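Local coordinates for SAM dependent methyltransferase (Aquifex aeolicus, PDB 3DH0), which binds S-adenosylmethionine in a pocket of its Rossmann-like domain and probably acts as a methyltransferase, at residues K64-D69 with N89-K94; E96-P101 with L123-E128; I110-T115 with A137-I142. All blocks are in the same frame, centred on the assembly; numbering follows the deposited sequence.

Interaction 1 of 3, residues K64-D69 with N89-K94. With SAM (S-adenosylmethionine), chain C.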
loop_
_atom_site.group_PDB
_atom_site.type_symbol
_atom_site.label_atom_id
_atom_site.label_comp_id
_atom_site.label_asym_id
_atom_site.label_seq_id
_atom_site.Cartn_x
_atom_site.Cartn_y
_atom_site.Cartn_z
ATOM N N LYS A 64 4.661 -13.707 3.948
ATOM C CA LYS A 64 3.638 -13.800 2.931
ATOM C C LYS A 64 3.179 -12.419 2.499
ATOM O O LYS A 64 3.193 -11.475 3.279
ATOM C CB LYS A 64 2.453 -14.598 3.465
ATOM C CG LYS A 64 1.654 -15.298 2.385
ATOM C CD LYS A 64 0.420 -15.947 2.980
ATOM C CE LYS A 64 0.762 -16.910 4.104
ATOM N NZ LYS A 64 -0.470 -17.480 4.692
ATOM N N VAL A 65 2.776 -12.304 1.246
ATOM C CA VAL A 65 2.313 -11.029 0.734
ATOM C C VAL A 65 0.933 -11.148 0.104
ATOM O O VAL A 65 0.756 -11.839 -0.890
ATOM C CB VAL A 65 3.285 -10.466 -0.336
ATOM C CG1 VAL A 65 2.767 -9.137 -0.850
ATOM C CG2 VAL A 65 4.678 -10.301 0.239
ATOM N N TYR A 66 -0.050 -10.487 0.694
ATOM C CA TYR A 66 -1.389 -10.498 0.131
ATOM C C TYR A 66 -1.527 -9.219 -0.665
ATOM O O TYR A 66 -1.486 -8.131 -0.106
ATOM C CB TYR A 66 -2.460 -10.527 1.225
ATOM C CG TYR A 66 -2.556 -11.840 1.953
ATOM C CD1 TYR A 66 -3.056 -12.972 1.315
ATOM C CD2 TYR A 66 -2.113 -11.959 3.269
ATOM C CE1 TYR A 66 -3.107 -14.181 1.963
ATOM C CE2 TYR A 66 -2.157 -13.166 3.922
ATOM C CZ TYR A 66 -2.653 -14.271 3.262
ATOM O OH TYR A 66 -2.678 -15.478 3.895
ATOM N N ALA A 67 -1.683 -9.359 -1.972
ATOM C CA ALA A 67 -1.821 -8.215 -2.853
ATOM C C ALA A 67 -3.260 -8.089 -3.334
ATOM O O ALA A 67 -3.682 -8.821 -4.214
ATOM C CB ALA A 67 -0.885 -8.370 -4.045
ATOM N N ILE A 68 -4.016 -7.163 -2.760
ATOM C CA ILE A 68 -5.400 -6.973 -3.162
ATOM C C ILE A 68 -5.587 -5.809 -4.118
ATOM O O ILE A 68 -4.675 -5.047 -4.376
ATOM C CB ILE A 68 -6.307 -6.736 -1.950
ATOM C CG1 ILE A 68 -5.760 -5.567 -1.126
ATOM C CG2 ILE A 68 -6.425 -8.013 -1.123
ATOM C CD1 ILE A 68 -6.653 -5.123 0.025
ATOM N N ASP A 69 -6.789 -5.691 -4.652
ATOM C CA ASP A 69 -7.125 -4.626 -5.571
ATOM C C ASP A 69 -8.556 -4.823 -6.024
ATOM O O ASP A 69 -8.936 -5.916 -6.430
ATOM C CB ASP A 69 -6.193 -4.638 -6.776
ATOM C CG ASP A 69 -6.128 -3.289 -7.467
ATOM O OD1 ASP A 69 -7.194 -2.756 -7.827
ATOM O OD2 ASP A 69 -5.017 -2.758 -7.645
ATOM N N ASN A 89 5.925 -16.458 -2.514
ATOM C CA ASN A 89 5.202 -16.125 -1.294
ATOM C C ASN A 89 4.118 -15.074 -1.466
ATOM O O ASN A 89 3.634 -14.507 -0.483
ATOM C CB ASN A 89 6.180 -15.648 -0.226
ATOM C CG ASN A 89 6.916 -14.381 -0.625
ATOM O OD1 ASN A 89 7.674 -13.825 0.166
ATOM N ND2 ASN A 89 6.701 -13.921 -1.853
ATOM N N VAL A 90 3.726 -14.802 -2.705
ATOM C CA VAL A 90 2.708 -13.794 -2.922
ATOM C C VAL A 90 1.381 -14.357 -3.362
ATOM O O VAL A 90 1.304 -15.185 -4.264
ATOM C CB VAL A 90 3.142 -12.752 -3.957
ATOM C CG1 VAL A 90 2.111 -11.624 -4.013
ATOM C CG2 VAL A 90 4.505 -12.217 -3.600
ATOM N N GLU A 91 0.335 -13.873 -2.710
ATOM C CA GLU A 91 -1.020 -14.292 -2.997
ATOM C C GLU A 91 -1.815 -13.062 -3.482
ATOM O O GLU A 91 -2.069 -12.131 -2.724
ATOM C CB GLU A 91 -1.616 -14.893 -1.717
ATOM C CG GLU A 91 -2.727 -15.885 -1.920
ATOM C CD GLU A 91 -2.290 -17.146 -2.639
ATOM O OE1 GLU A 91 -1.487 -17.922 -2.095
ATOM O OE2 GLU A 91 -2.760 -17.371 -3.762
ATOM N N VAL A 92 -2.178 -13.058 -4.761
ATOM C CA VAL A 92 -2.932 -11.950 -5.358
ATOM C C VAL A 92 -4.437 -12.184 -5.276
ATOM O O VAL A 92 -4.938 -13.179 -5.778
ATOM C CB VAL A 92 -2.550 -11.750 -6.837
ATOM C CG1 VAL A 92 -3.289 -10.552 -7.404
ATOM C CG2 VAL A 92 -1.045 -11.572 -6.962
ATOM N N LEU A 93 -5.154 -11.251 -4.658
ATOM C CA LEU A 93 -6.595 -11.400 -4.485
ATOM C C LEU A 93 -7.478 -10.249 -4.992
ATOM O O LEU A 93 -7.080 -9.081 -5.009
ATOM C CB LEU A 93 -6.904 -11.638 -2.999
ATOM C CG LEU A 93 -6.172 -12.756 -2.239
ATOM C CD1 LEU A 93 -6.586 -12.748 -0.777
ATOM C CD2 LEU A 93 -6.479 -14.098 -2.859
ATOM N N LYS A 94 -8.697 -10.615 -5.389
ATOM C CA LYS A 94 -9.706 -9.678 -5.871
ATOM C C LYS A 94 -10.439 -9.079 -4.669
ATOM O O LYS A 94 -11.147 -9.776 -3.946
ATOM C CB LYS A 94 -10.686 -10.407 -6.783
ATOM C CG LYS A 94 -11.882 -9.588 -7.198
ATOM C CD LYS A 94 -11.485 -8.409 -8.038
ATOM C CE LYS A 94 -12.691 -7.546 -8.353
ATOM N NZ LYS A 94 -13.309 -6.925 -7.133
HETATM N N SAM C . 0.406 0.960 -5.579
HETATM C CA SAM C . 0.577 0.656 -7.033
HETATM C C SAM C . 2.030 0.773 -7.432
HETATM O O SAM C . 2.852 1.093 -6.573
HETATM O OXT SAM C . 2.285 0.524 -8.655
HETATM C CB SAM C . -0.262 1.622 -7.864
HETATM C CG SAM C . -1.600 1.747 -7.255
HETATM S SD SAM C . -2.852 2.831 -7.994
HETATM C CE SAM C . -2.207 4.468 -7.645
HETATM C "C5'" SAM C . -4.159 2.593 -6.885
HETATM C "C4'" SAM C . -4.888 1.270 -6.999
HETATM O "O4'" SAM C . -5.844 1.299 -5.945
HETATM C "C3'" SAM C . -5.779 1.171 -8.253
HETATM O "O3'" SAM C . -5.153 0.144 -9.075
HETATM C "C2'" SAM C . -7.124 0.660 -7.776
HETATM O "O2'" SAM C . -7.761 -0.374 -8.496
HETATM C "C1'" SAM C . -6.831 0.408 -6.264
HETATM N N9 SAM C . -7.905 0.659 -5.323
HETATM C C8 SAM C . -8.783 1.721 -5.228
HETATM N N7 SAM C . -9.609 1.614 -4.235
HETATM C C5 SAM C . -9.265 0.406 -3.629
HETATM C C6 SAM C . -9.777 -0.284 -2.491
HETATM N N6 SAM C . -10.803 0.205 -1.762
HETATM N N1 SAM C . -9.195 -1.494 -2.138
HETATM C C2 SAM C . -8.169 -1.948 -2.898
HETATM N N3 SAM C . -7.619 -1.378 -3.975
HETATM C C4 SAM C . -8.215 -0.194 -4.289
#
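Asp-69 OD1 is gripped by two hydrogen bonds, one from the SAM ribose hydroxyl O2' at 2.5 Å and one from the backbone N of Gln-71. Asp-69 OD2 also has two, from SAM O3' at 3.2 Å and from the backbone N of Gly-47. Asp-69 CG is anti to its backbone N (chi1 -158°), which carries the carboxylate to the ribose. An acidic residue at the C-terminal end of the second strand, holding the ribose diol, is a hallmark of the Rossmann-like class I methyltransferases. Here the strand belongs to a beta-alpha-beta unit made of strand 64-69, helix 72-85 and strand 90-94.

The two strands run parallel and are joined by four backbone hydrogen bonds. The straightest runs from Glu-91 N to Val-65 O, 2.8 Å and 173° at the hydrogen, nearly along the C=O axis. On one face Val-65 and Val-90 lie side by side, with CB of Val-65 3.9 Å from CG2 of Val-90. Helix 52-59 covers both, while helix 72-85 packs on Val-92. On the other face the Tyr-66 ring lies alongside Glu-91 and Leu-93, its CD1 4.1 Å from Leu-93 CD1. At the ring tip, Tyr-66 OH accepts a hydrogen bond from Lys-64 NZ at 3.1 Å.

Interaction 2 of 3, residues E96-P101 with L123-E128; sequences EENKIP and LKFLEE. With SAM (S-adenosylmethionine), chain C.
The Phe-125 ring is met at its edge by two polar groups. Glu-97 O lies in the ring plane, 3.2 Å from Phe-125 CD2. Asn-98 ND2 is also near the plane, 3.4 Å from Phe-125 CB; the amide and ring planes are 61° apart. The adenine N1 of SAM and CD1 of Ile-100 approach the ring obliquely. Val-44 and Leu-119 add further contacts to this side chain.

The segment 96-101 opens with a type I turn from Glu-96 to Lys-99. The turn presents Glu-97 O to the adenine amino group, and SAM N6 donates to it at 3.1 Å. A second, weak bond runs from N6 to Glu-97 OE2. The same carboxylate is fixed by a salt bridge to Lys-6 and a bond from Ser-120 N. This is the adenine end of the SAM pocket.

Farther along, the backbone N of Ile-100 donates to Glu-128 OE2 at 3.1 Å, nearly straight at 168°. It meets the carboxylate from above its plane. OE2 also has a salt bridge to Arg-131. Glu-128 CG is anti to the backbone N, which sets it 3.8 Å from Ile-100 CD1 as the two side chains slide past each other. The bend at chi2 (60°) then turns the carboxylate to Ile-100 N. An alanine in place of Glu-128 would remove this carboxylate and would probably loosen the 96-101 loop from the helix. The Lys-124 side chain crosses that of Asn-98 at about a right angle, CG of one against CG of the other.

The loop leads from strand 90-94 to strand 107-113 and lies against helix 122-132. Ile-100 also packs on Leu-129 and Val-132 of that helix.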
loop_
_atom_site.group_PDB
_atom_site.type_symbol
_atom_site.label_atom_id
_atom_site.label_comp_id
_atom_site.label_asym_id
_atom_site.label_seq_id
_atom_site.Cartn_x
_atom_site.Cartn_y
_atom_site.Cartn_z
ATOM N N GLU A 96 -12.893 -5.958 -2.668
ATOM C CA GLU A 96 -14.134 -5.214 -2.808
ATOM C C GLU A 96 -13.867 -3.919 -2.059
ATOM O O GLU A 96 -13.070 -3.897 -1.136
ATOM C CB GLU A 96 -15.281 -5.982 -2.156
ATOM C CG GLU A 96 -16.582 -5.948 -2.925
ATOM C CD GLU A 96 -16.478 -6.597 -4.292
ATOM O OE1 GLU A 96 -15.766 -7.613 -4.430
ATOM O OE2 GLU A 96 -17.126 -6.097 -5.233
ATOM N N GLU A 97 -14.541 -2.847 -2.442
ATOM C CA GLU A 97 -14.320 -1.547 -1.826
ATOM C C GLU A 97 -14.014 -1.512 -0.332
ATOM O O GLU A 97 -12.962 -1.021 0.067
ATOM C CB GLU A 97 -15.488 -0.616 -2.148
ATOM C CG GLU A 97 -15.235 0.858 -1.829
ATOM C CD GLU A 97 -14.000 1.430 -2.507
ATOM O OE1 GLU A 97 -13.758 1.127 -3.697
ATOM O OE2 GLU A 97 -13.273 2.203 -1.848
ATOM N N ASN A 98 -14.901 -2.020 0.511
ATOM C CA ASN A 98 -14.616 -1.969 1.943
ATOM C C ASN A 98 -14.595 -3.320 2.623
ATOM O O ASN A 98 -14.870 -3.426 3.822
ATOM C CB ASN A 98 -15.621 -1.063 2.652
ATOM C CG ASN A 98 -15.655 0.329 2.067
ATOM O OD1 ASN A 98 -16.573 0.681 1.332
ATOM N ND2 ASN A 98 -14.640 1.129 2.382
ATOM N N LYS A 99 -14.258 -4.345 1.847
ATOM C CA LYS A 99 -14.207 -5.703 2.360
ATOM C C LYS A 99 -12.943 -6.422 1.902
ATOM O O LYS A 99 -12.710 -6.569 0.699
ATOM C CB LYS A 99 -15.409 -6.503 1.873
ATOM C CG LYS A 99 -16.746 -5.850 2.046
ATOM C CD LYS A 99 -17.825 -6.893 1.759
ATOM C CE LYS A 99 -19.195 -6.289 1.492
ATOM N NZ LYS A 99 -19.275 -5.745 0.112
ATOM N N ILE A 100 -12.143 -6.890 2.855
ATOM C CA ILE A 100 -10.920 -7.613 2.534
ATOM C C ILE A 100 -11.202 -9.098 2.762
ATOM O O ILE A 100 -11.615 -9.507 3.837
ATOM C CB ILE A 100 -9.751 -7.127 3.419
ATOM C CG1 ILE A 100 -9.592 -5.614 3.253
ATOM C CG2 ILE A 100 -8.460 -7.834 3.027
ATOM C CD1 ILE A 100 -8.825 -4.937 4.354
ATOM N N PRO A 101 -10.982 -9.927 1.739
ATOM C CA PRO A 101 -11.221 -11.370 1.814
ATOM C C PRO A 101 -10.301 -12.164 2.731
ATOM O O PRO A 101 -9.948 -13.296 2.430
ATOM C CB PRO A 101 -11.096 -11.800 0.361
ATOM C CG PRO A 101 -10.029 -10.889 -0.143
ATOM C CD PRO A 101 -10.419 -9.554 0.429
ATOM N N LEU A 123 -12.573 6.015 6.246
ATOM C CA LEU A 123 -12.807 5.551 7.607
ATOM C C LEU A 123 -13.584 4.232 7.754
ATOM O O LEU A 123 -13.520 3.566 8.791
ATOM C CB LEU A 123 -13.457 6.679 8.424
ATOM C CG LEU A 123 -14.744 7.338 7.920
ATOM C CD1 LEU A 123 -14.987 8.597 8.761
ATOM C CD2 LEU A 123 -14.660 7.694 6.420
ATOM N N LYS A 124 -14.298 3.856 6.704
ATOM C CA LYS A 124 -15.073 2.623 6.700
ATOM C C LYS A 124 -14.137 1.523 6.233
ATOM O O LYS A 124 -14.270 0.369 6.628
ATOM C CB LYS A 124 -16.263 2.765 5.744
ATOM C CG LYS A 124 -17.213 1.586 5.695
ATOM C CD LYS A 124 -18.430 1.893 4.810
ATOM C CE LYS A 124 -19.262 3.064 5.359
ATOM N NZ LYS A 124 -20.414 3.455 4.487
ATOM N N PHE A 125 -13.190 1.892 5.377
ATOM C CA PHE A 125 -12.209 0.944 4.871
ATOM C C PHE A 125 -11.225 0.678 6.000
ATOM O O PHE A 125 -10.780 -0.454 6.214
ATOM C CB PHE A 125 -11.484 1.532 3.669
ATOM C CG PHE A 125 -10.398 0.653 3.142
ATOM C CD1 PHE A 125 -9.103 0.764 3.630
ATOM C CD2 PHE A 125 -10.676 -0.319 2.188
ATOM C CE1 PHE A 125 -8.101 -0.082 3.173
ATOM C CE2 PHE A 125 -9.682 -1.170 1.724
ATOM C CZ PHE A 125 -8.394 -1.055 2.213
ATOM N N LEU A 126 -10.901 1.747 6.726
ATOM C CA LEU A 126 -9.997 1.673 7.871
ATOM C C LEU A 126 -10.495 0.675 8.915
ATOM O O LEU A 126 -9.697 -0.011 9.543
ATOM C CB LEU A 126 -9.860 3.045 8.520
ATOM C CG LEU A 126 -8.815 3.991 7.936
ATOM C CD1 LEU A 126 -7.421 3.415 8.132
ATOM C CD2 LEU A 126 -9.096 4.201 6.471
ATOM N N GLU A 127 -11.809 0.605 9.112
ATOM C CA GLU A 127 -12.355 -0.326 10.088
ATOM C C GLU A 127 -12.115 -1.740 9.599
ATOM O O GLU A 127 -11.679 -2.614 10.360
ATOM C CB GLU A 127 -13.852 -0.103 10.288
ATOM C CG GLU A 127 -14.185 1.258 10.833
ATOM C CD GLU A 127 -13.416 1.604 12.113
ATOM O OE1 GLU A 127 -13.566 0.877 13.120
ATOM O OE2 GLU A 127 -12.667 2.611 12.106
ATOM N N GLU A 128 -12.387 -1.961 8.317
ATOM C CA GLU A 128 -12.184 -3.279 7.731
ATOM C C GLU A 128 -10.705 -3.653 7.879
ATOM O O GLU A 128 -10.371 -4.805 8.151
ATOM C CB GLU A 128 -12.602 -3.251 6.258
ATOM C CG GLU A 128 -12.473 -4.569 5.504
ATOM C CD GLU A 128 -13.301 -5.713 6.092
ATOM O OE1 GLU A 128 -14.349 -5.458 6.725
ATOM O OE2 GLU A 128 -12.910 -6.880 5.898
HETATM N N SAM C . 0.406 0.960 -5.579
HETATM C CA SAM C . 0.577 0.656 -7.033
HETATM C C SAM C . 2.030 0.773 -7.432
HETATM O O SAM C . 2.852 1.093 -6.573
HETATM O OXT SAM C . 2.285 0.524 -8.655
HETATM C CB SAM C . -0.262 1.622 -7.864
HETATM C CG SAM C . -1.600 1.747 -7.255
HETATM S SD SAM C . -2.852 2.831 -7.994
HETATM C CE SAM C . -2.207 4.468 -7.645
HETATM C "C5'" SAM C . -4.159 2.593 -6.885
HETATM C "C4'" SAM C . -4.888 1.270 -6.999
HETATM O "O4'" SAM C . -5.844 1.299 -5.945
HETATM C "C3'" SAM C . -5.779 1.171 -8.253
HETATM O "O3'" SAM C . -5.153 0.144 -9.075
HETATM C "C2'" SAM C . -7.124 0.660 -7.776
HETATM O "O2'" SAM C . -7.761 -0.374 -8.496
HETATM C "C1'" SAM C . -6.831 0.408 -6.264
HETATM N N9 SAM C . -7.905 0.659 -5.323
HETATM C C8 SAM C . -8.783 1.721 -5.228
HETATM N N7 SAM C . -9.609 1.614 -4.235
HETATM C C5 SAM C . -9.265 0.406 -3.629
HETATM C C6 SAM C . -9.777 -0.284 -2.491
HETATM N N6 SAM C . -10.803 0.205 -1.762
HETATM N N1 SAM C . -9.195 -1.494 -2.138
HETATM C C2 SAM C . -8.169 -1.948 -2.898
HETATM N N3 SAM C . -7.619 -1.378 -3.975
HETATM C C4 SAM C . -8.215 -0.194 -4.289
#

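Interaction 3 of 3, residues I110-T115 with A137-I142; sequences IFMAFT and AYLAII. With SAM (S-adenosylmethionine), chain C.
Leu-139 CD1 is the main bump on one face of this strand pair. It reaches over the neighbouring strand and touches two side chains there, 3.8 Å from CG2 of Ile-110 and 4.0 Å from CE of Met-112. Leu-139 CG is anti to the backbone N (chi1 168°), which sends the branch toward them. Met-112 bends at chi3, so that its CE lies against the leucine. Its CB packs on CG1 of Ile-141. Leu-129 of helix 122-132 covers Ile-110 and Met-112.

On the other face the large and small residues alternate. Phe-111 CD1 touches the small Ala-140, 4.2 Å from its CB. The edge of the Phe-111 ring then meets the tip of Ile-142, whose CD1 is in the ring plane and 3.9 Å from Phe-111 CE1. Helix 26-33 packs here, Phe-33 on Ala-140 and Val-29 on Ile-142.

Five backbone hydrogen bonds hold the parallel strands in register. The last, Phe-114 N to Ile-142 O, is 2.7 Å long. There the first strand has ended: Phe-114 has left-handed backbone angles (phi 58°, psi 28°). Its ring lies with one face over Ile-142 O and meets Trp-144.

Just before Phe-114, Ala-113 O accepts a hydrogen bond from the amino N of SAM at 2.8 Å. Thr-115 OG1 makes a weak bond to the ribose O4'. A cofactor seated at the C-terminal ends of adjacent parallel strands is typical of the Rossmann-like methyltransferase fold.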
loop_
_atom_site.group_PDB
_atom_site.type_symbol
_atom_site.label_atom_id
_atom_site.label_comp_id
_atom_site.label_asym_id
_atom_site.label_seq_id
_atom_site.Cartn_x
_atom_site.Cartn_y
_atom_site.Cartn_z
ATOM N N ILE A 110 0.820 -3.407 6.941
ATOM C CA ILE A 110 -0.122 -2.935 5.939
ATOM C C ILE A 110 0.568 -1.822 5.152
ATOM O O ILE A 110 0.935 -0.790 5.697
ATOM C CB ILE A 110 -1.404 -2.384 6.575
ATOM C CG1 ILE A 110 -2.053 -3.439 7.469
ATOM C CG2 ILE A 110 -2.397 -1.986 5.483
ATOM C CD1 ILE A 110 -3.067 -2.858 8.448
ATOM N N PHE A 111 0.749 -2.048 3.863
ATOM C CA PHE A 111 1.416 -1.094 2.989
ATOM C C PHE A 111 0.416 -0.523 1.999
ATOM O O PHE A 111 -0.197 -1.261 1.226
ATOM C CB PHE A 111 2.537 -1.818 2.248
ATOM C CG PHE A 111 3.253 -0.984 1.246
ATOM C CD1 PHE A 111 3.915 0.174 1.626
ATOM C CD2 PHE A 111 3.322 -1.397 -0.082
ATOM C CE1 PHE A 111 4.645 0.913 0.704
ATOM C CE2 PHE A 111 4.042 -0.677 -1.017
ATOM C CZ PHE A 111 4.712 0.486 -0.624
ATOM N N MET A 112 0.241 0.790 2.030
ATOM C CA MET A 112 -0.692 1.443 1.127
ATOM C C MET A 112 0.051 2.476 0.274
ATOM O O MET A 112 0.207 3.622 0.681
ATOM C CB MET A 112 -1.798 2.109 1.942
ATOM C CG MET A 112 -3.181 1.896 1.370
ATOM S SD MET A 112 -4.473 2.674 2.335
ATOM C CE MET A 112 -4.321 1.841 3.856
ATOM N N ALA A 113 0.510 2.070 -0.906
ATOM C CA ALA A 113 1.254 2.981 -1.777
ATOM C C ALA A 113 0.428 3.679 -2.856
ATOM O O ALA A 113 -0.003 3.061 -3.823
ATOM C CB ALA A 113 2.425 2.247 -2.420
ATOM N N PHE A 114 0.245 4.983 -2.681
ATOM C CA PHE A 114 -0.520 5.815 -3.608
ATOM C C PHE A 114 -1.961 5.363 -3.810
ATOM O O PHE A 114 -2.552 5.615 -4.859
ATOM C CB PHE A 114 0.170 5.872 -4.976
ATOM C CG PHE A 114 1.582 6.366 -4.920
ATOM C CD1 PHE A 114 2.648 5.477 -5.055
ATOM C CD2 PHE A 114 1.848 7.720 -4.722
ATOM C CE1 PHE A 114 3.951 5.923 -4.997
ATOM C CE2 PHE A 114 3.148 8.181 -4.663
ATOM C CZ PHE A 114 4.211 7.282 -4.802
ATOM N N THR A 115 -2.539 4.715 -2.811
ATOM C CA THR A 115 -3.898 4.254 -2.967
ATOM C C THR A 115 -4.894 4.861 -1.974
ATOM O O THR A 115 -6.102 4.821 -2.205
ATOM C CB THR A 115 -3.937 2.678 -2.942
ATOM O OG1 THR A 115 -5.271 2.203 -2.690
ATOM C CG2 THR A 115 -3.004 2.146 -1.889
ATOM N N ALA A 137 0.289 -5.056 14.509
ATOM C CA ALA A 137 0.240 -4.422 13.182
ATOM C C ALA A 137 0.693 -2.987 12.968
ATOM O O ALA A 137 0.283 -2.070 13.686
ATOM C CB ALA A 137 -1.165 -4.586 12.587
ATOM N N TYR A 138 1.523 -2.817 11.933
ATOM C CA TYR A 138 2.043 -1.504 11.528
ATOM C C TYR A 138 1.369 -1.091 10.218
ATOM O O TYR A 138 1.127 -1.923 9.349
ATOM C CB TYR A 138 3.554 -1.537 11.267
ATOM C CG TYR A 138 4.420 -2.199 12.318
ATOM C CD1 TYR A 138 4.436 -3.589 12.461
ATOM C CD2 TYR A 138 5.297 -1.441 13.106
ATOM C CE1 TYR A 138 5.308 -4.212 13.350
ATOM C CE2 TYR A 138 6.179 -2.054 14.003
ATOM C CZ TYR A 138 6.182 -3.443 14.115
ATOM O OH TYR A 138 7.092 -4.072 14.947
ATOM N N LEU A 139 1.080 0.194 10.077
ATOM C CA LEU A 139 0.459 0.706 8.863
ATOM C C LEU A 139 1.392 1.698 8.140
ATOM O O LEU A 139 1.765 2.731 8.698
ATOM C CB LEU A 139 -0.862 1.386 9.217
ATOM C CG LEU A 139 -1.561 2.234 8.155
ATOM C CD1 LEU A 139 -1.671 1.491 6.844
ATOM C CD2 LEU A 139 -2.923 2.597 8.664
ATOM N N ALA A 140 1.774 1.382 6.904
ATOM C CA ALA A 140 2.655 2.257 6.136
ATOM C C ALA A 140 1.939 2.873 4.942
ATOM O O ALA A 140 1.733 2.218 3.929
ATOM C CB ALA A 140 3.863 1.481 5.664
ATOM N N ILE A 141 1.583 4.143 5.057
ATOM C CA ILE A 141 0.879 4.832 3.983
ATOM C C ILE A 141 1.780 5.831 3.254
ATOM O O ILE A 141 2.303 6.762 3.858
ATOM C CB ILE A 141 -0.364 5.562 4.549
ATOM C CG1 ILE A 141 -1.259 4.549 5.261
ATOM C CG2 ILE A 141 -1.110 6.270 3.442
ATOM C CD1 ILE A 141 -2.491 5.135 5.863
ATOM N N ILE A 142 1.952 5.633 1.951
ATOM C CA ILE A 142 2.798 6.514 1.141
ATOM C C ILE A 142 2.033 7.193 0.003
ATOM O O ILE A 142 1.398 6.517 -0.806
ATOM C CB ILE A 142 3.995 5.724 0.534
ATOM C CG1 ILE A 142 4.898 5.206 1.654
ATOM C CG2 ILE A 142 4.792 6.612 -0.416
ATOM C CD1 ILE A 142 6.161 4.512 1.173
HETATM N N SAM C . 0.406 0.960 -5.579
HETATM C CA SAM C . 0.577 0.656 -7.033
HETATM C C SAM C . 2.030 0.773 -7.432
HETATM O O SAM C . 2.852 1.093 -6.573
HETATM O OXT SAM C . 2.285 0.524 -8.655
HETATM C CB SAM C . -0.262 1.622 -7.864
HETATM C CG SAM C . -1.600 1.747 -7.255
HETATM S SD SAM C . -2.852 2.831 -7.994
HETATM C CE SAM C . -2.207 4.468 -7.645
HETATM C "C5'" SAM C . -4.159 2.593 -6.885
HETATM C "C4'" SAM C . -4.888 1.270 -6.999
HETATM O "O4'" SAM C . -5.844 1.299 -5.945
HETATM C "C3'" SAM C . -5.779 1.171 -8.253
HETATM O "O3'" SAM C . -5.153 0.144 -9.075
HETATM C "C2'" SAM C . -7.124 0.660 -7.776
HETATM O "O2'" SAM C . -7.761 -0.374 -8.496
HETATM C "C1'" SAM C . -6.831 0.408 -6.264
HETATM N N9 SAM C . -7.905 0.659 -5.323
HETATM C C8 SAM C . -8.783 1.721 -5.228
HETATM N N7 SAM C . -9.609 1.614 -4.235
HETATM C C5 SAM C . -9.265 0.406 -3.629
HETATM C C6 SAM C . -9.777 -0.284 -2.491
HETATM N N6 SAM C . -10.803 0.205 -1.762
HETATM N N1 SAM C . -9.195 -1.494 -2.138
HETATM C C2 SAM C . -8.169 -1.948 -2.898
HETATM N N3 SAM C . -7.619 -1.378 -3.975
HETATM C C4 SAM C . -8.215 -0.194 -4.289
#

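The three interactions grip mainly different parts of one SAM molecule. Interaction 1 holds the ribose diol, interaction 2 the adenine, and interaction 3 the amino group of the methionine part. Interactions 1 and 3 belong to the same sheet, with strand 40-43 between them; their centres are 14 Å apart and their nearest atoms about 7 Å. Interaction 2 touches both. Pro-101 CG packs 4.0 Å from Leu-93 CD1 of interaction 1, and Phe-125 CE1 lies 4.3 Å from Met-112 CE of interaction 3. Along the chain, interaction 1 closes before the others open. Interactions 2 and 3 alternate their segments, so in the sequence helix 122-132 falls between the two strands of interaction 3.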